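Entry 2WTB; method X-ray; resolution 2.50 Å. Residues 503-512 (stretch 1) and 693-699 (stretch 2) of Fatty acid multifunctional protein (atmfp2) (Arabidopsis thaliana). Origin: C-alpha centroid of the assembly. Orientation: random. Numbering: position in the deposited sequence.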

# COMPACT_ATOMS: atom_id res chain seq x y z
N PHE A 503 -7.65 15.54 12.69
CA PHE A 503 -8.59 16.61 12.97
C PHE A 503 -7.89 17.95 13.26
O PHE A 503 -8.40 19.00 12.88
CB PHE A 503 -9.61 16.24 14.06
CG PHE A 503 -9.19 16.60 15.45
CD1 PHE A 503 -9.20 17.93 15.87
CD2 PHE A 503 -8.83 15.62 16.36
CE1 PHE A 503 -8.82 18.27 17.16
CE2 PHE A 503 -8.45 15.95 17.65
CZ PHE A 503 -8.45 17.28 18.05
N PRO A 504 -6.72 17.91 13.92
CA PRO A 504 -5.96 19.14 14.16
C PRO A 504 -5.41 19.73 12.86
O PRO A 504 -5.27 20.95 12.74
CB PRO A 504 -4.80 18.67 15.05
CG PRO A 504 -5.26 17.39 15.65
CD PRO A 504 -6.10 16.75 14.59
N TYR A 505 -5.09 18.85 11.92
CA TYR A 505 -4.59 19.23 10.60
C TYR A 505 -5.34 20.42 10.01
O TYR A 505 -4.76 21.48 9.79
CB TYR A 505 -4.73 18.02 9.68
CG TYR A 505 -4.23 18.17 8.27
CD1 TYR A 505 -2.88 18.41 8.00
CD2 TYR A 505 -5.09 18.03 7.19
CE1 TYR A 505 -2.42 18.52 6.70
CE2 TYR A 505 -4.64 18.14 5.89
CZ TYR A 505 -3.31 18.39 5.65
OH TYR A 505 -2.87 18.50 4.35
N THR A 506 -6.64 20.24 9.77
CA THR A 506 -7.46 21.29 9.18
C THR A 506 -7.64 22.51 10.08
O THR A 506 -7.69 23.64 9.59
CB THR A 506 -8.85 20.74 8.78
OG1 THR A 506 -8.75 20.10 7.50
CG2 THR A 506 -9.86 21.87 8.69
N GLN A 507 -7.73 22.30 11.38
CA GLN A 507 -7.93 23.40 12.32
C GLN A 507 -6.68 24.26 12.46
O GLN A 507 -6.77 25.49 12.56
CB GLN A 507 -8.38 22.88 13.68
CG GLN A 507 -9.75 22.21 13.66
CD GLN A 507 -10.16 21.67 15.01
OE1 GLN A 507 -9.55 21.98 16.03
NE2 GLN A 507 -11.21 20.85 15.03
N ALA A 508 -5.52 23.63 12.46
CA ALA A 508 -4.25 24.35 12.55
C ALA A 508 -4.09 25.24 11.32
O ALA A 508 -3.62 26.38 11.42
CB ALA A 508 -3.09 23.39 12.66
N ALA A 509 -4.48 24.71 10.17
CA ALA A 509 -4.42 25.46 8.92
C ALA A 509 -5.31 26.69 8.99
O ALA A 509 -4.86 27.81 8.74
CB ALA A 509 -4.83 24.57 7.76
N MET A 510 -6.58 26.49 9.34
CA MET A 510 -7.54 27.58 9.37
C MET A 510 -7.20 28.64 10.41
O MET A 510 -7.48 29.82 10.20
CB MET A 510 -8.96 27.04 9.59
CG MET A 510 -9.51 26.30 8.38
SD MET A 510 -11.30 26.11 8.43
CE MET A 510 -11.58 25.25 6.89
N PHE A 511 -6.61 28.23 11.52
CA PHE A 511 -6.16 29.19 12.53
C PHE A 511 -5.08 30.09 11.95
O PHE A 511 -5.04 31.29 12.22
CB PHE A 511 -5.65 28.49 13.78
CG PHE A 511 -4.88 29.39 14.71
CD1 PHE A 511 -3.50 29.39 14.73
CD2 PHE A 511 -5.55 30.26 15.56
CE1 PHE A 511 -2.79 30.22 15.58
CE2 PHE A 511 -4.85 31.10 16.41
CZ PHE A 511 -3.47 31.08 16.42
N LEU A 512 -4.19 29.50 11.16
CA LEU A 512 -3.13 30.24 10.50
C LEU A 512 -3.72 31.25 9.52
O LEU A 512 -3.24 32.38 9.41
CB LEU A 512 -2.18 29.30 9.77
CG LEU A 512 -1.32 28.38 10.64
CD1 LEU A 512 -0.57 27.37 9.78
CD2 LEU A 512 -0.36 29.19 11.49
N ALA A 693 2.45 30.73 23.14
CA ALA A 693 2.39 31.87 22.23
C ALA A 693 1.14 31.88 21.35
O ALA A 693 0.93 32.82 20.58
CB ALA A 693 3.65 31.92 21.36
N TYR A 694 0.32 30.84 21.45
CA TYR A 694 -0.88 30.76 20.63
C TYR A 694 -2.04 30.05 21.33
O TYR A 694 -3.20 30.27 20.98
CB TYR A 694 -0.57 30.09 19.29
CG TYR A 694 0.56 30.75 18.53
CD1 TYR A 694 1.86 30.27 18.61
CD2 TYR A 694 0.33 31.87 17.73
CE1 TYR A 694 2.89 30.88 17.92
CE2 TYR A 694 1.35 32.48 17.04
CZ TYR A 694 2.63 31.98 17.14
OH TYR A 694 3.66 32.58 16.45
N GLY A 695 -1.73 29.21 22.31
CA GLY A 695 -2.76 28.54 23.07
C GLY A 695 -2.52 27.06 23.32
O GLY A 695 -1.64 26.45 22.71
N GLU A 696 -3.31 26.48 24.22
CA GLU A 696 -3.19 25.08 24.58
C GLU A 696 -3.40 24.13 23.42
O GLU A 696 -3.15 22.93 23.55
N PHE A 697 -3.86 24.65 22.30
CA PHE A 697 -4.05 23.85 21.09
C PHE A 697 -2.74 23.19 20.68
O PHE A 697 -2.72 22.05 20.24
CB PHE A 697 -4.59 24.72 19.95
CG PHE A 697 -4.66 24.01 18.63
CD1 PHE A 697 -5.81 23.36 18.24
CD2 PHE A 697 -3.57 24.02 17.76
CE1 PHE A 697 -5.89 22.71 17.02
CE2 PHE A 697 -3.64 23.37 16.54
CZ PHE A 697 -4.80 22.71 16.16
N PHE A 698 -1.65 23.93 20.85
CA PHE A 698 -0.33 23.44 20.47
C PHE A 698 0.40 22.76 21.62
O PHE A 698 1.50 22.24 21.44
CB PHE A 698 0.52 24.60 19.93
CG PHE A 698 -0.04 25.24 18.69
CD1 PHE A 698 -0.71 26.45 18.77
CD2 PHE A 698 0.11 24.64 17.46
CE1 PHE A 698 -1.23 27.05 17.63
CE2 PHE A 698 -0.41 25.22 16.31
CZ PHE A 698 -1.07 26.43 16.40
N LYS A 699 -0.22 22.76 22.80
CA LYS A 699 0.42 22.19 23.98
C LYS A 699 0.73 20.71 23.79
O LYS A 699 -0.13 19.94 23.39
CB LYS A 699 -0.46 22.38 25.22
CG LYS A 699 0.15 21.82 26.50
CD LYS A 699 -0.69 22.16 27.72

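The contact is a meeting of side chains. No hydrogen bond crosses between the stretches, and shape and apolar packing do the work. Together the two sides bury 280 Å². Stretch 1 is a helix that runs through 503-512 and beyond at both ends. Stretch 2 is mostly loop or turn. The backbones stay well apart, with CA of A508 and CA of F697 8.6 Å from each other, and aromatic rings fill the gap.

The main bump is F697. Its CA-to-CB bond points toward the helix, and chi1 near t (173°) carries the ring out to the helix surface. The hollow that receives it is shallow and is made by P504, Q507 and A508. The tip of the ring reaches the helix backbone: CZ of F697 lies 3.9 Å from O of P504 and 3.9 Å from N of A508. These two backbone atoms are already bonded to each other, N of A508 to O of P504 at 2.7 Å, so the ring tip rests beside one closed turn of the helix. O of P504 sits at the ring edge, near its plane, where the ring hydrogens lie.

The small residues suit this place. A508 has only a methyl group, and its CB packs 3.9 Å from CE2 of F697. The methyl group lies beside the ring, which also comes close to the helix backbone. P504 adds a compact apolar wall, with its CB 4.2 Å from CZ of F697. Q507 adds another part of the hollow. Its CA-to-CB bond points toward stretch 2, and its OE1 lies 3.9 Å from CE1 of F697, again at the ring edge. OE1 is hydrogen-bonded elsewhere in the structure, so its polar need is met although it lies beside a ring.

The second bump comes from the helix. F511 is one turn on from Q507, and its N bonds to O of Q507 at 2.9 Å. Its CA-to-CB bond points toward stretch 2, and chi1 near t (166°) carries the ring to Y694 and F698, which it meets at two neighbouring atoms, CZ and CE1. CZ of F511 is 4.1 Å from CD2 of Y694, which lies at the edge of the F511 ring. CE1 of F511 is 4.1 Å from CE1 of F698, and here F511 meets the edge of the F698 ring. The rings touch through their carbon atoms. A broad phenyl group suits this place: its far end offers CZ to Y694 and CE1 to F698.

Y694 and F698 approach differently. The CA-to-CB bond of Y694 points toward the helix, whereas that of F698 points sideways and only the end of its ring comes nearer. Both have chi1 near m. The turn between them contains G695, at whose backbone angles a CB would be jammed against the carbonyl O of the residue before. A bond from N of F698 to O of G695, 3.1 Å long, braces this turn. F697 meets P504, Q507 and A508, and F698, next in sequence, meets F511.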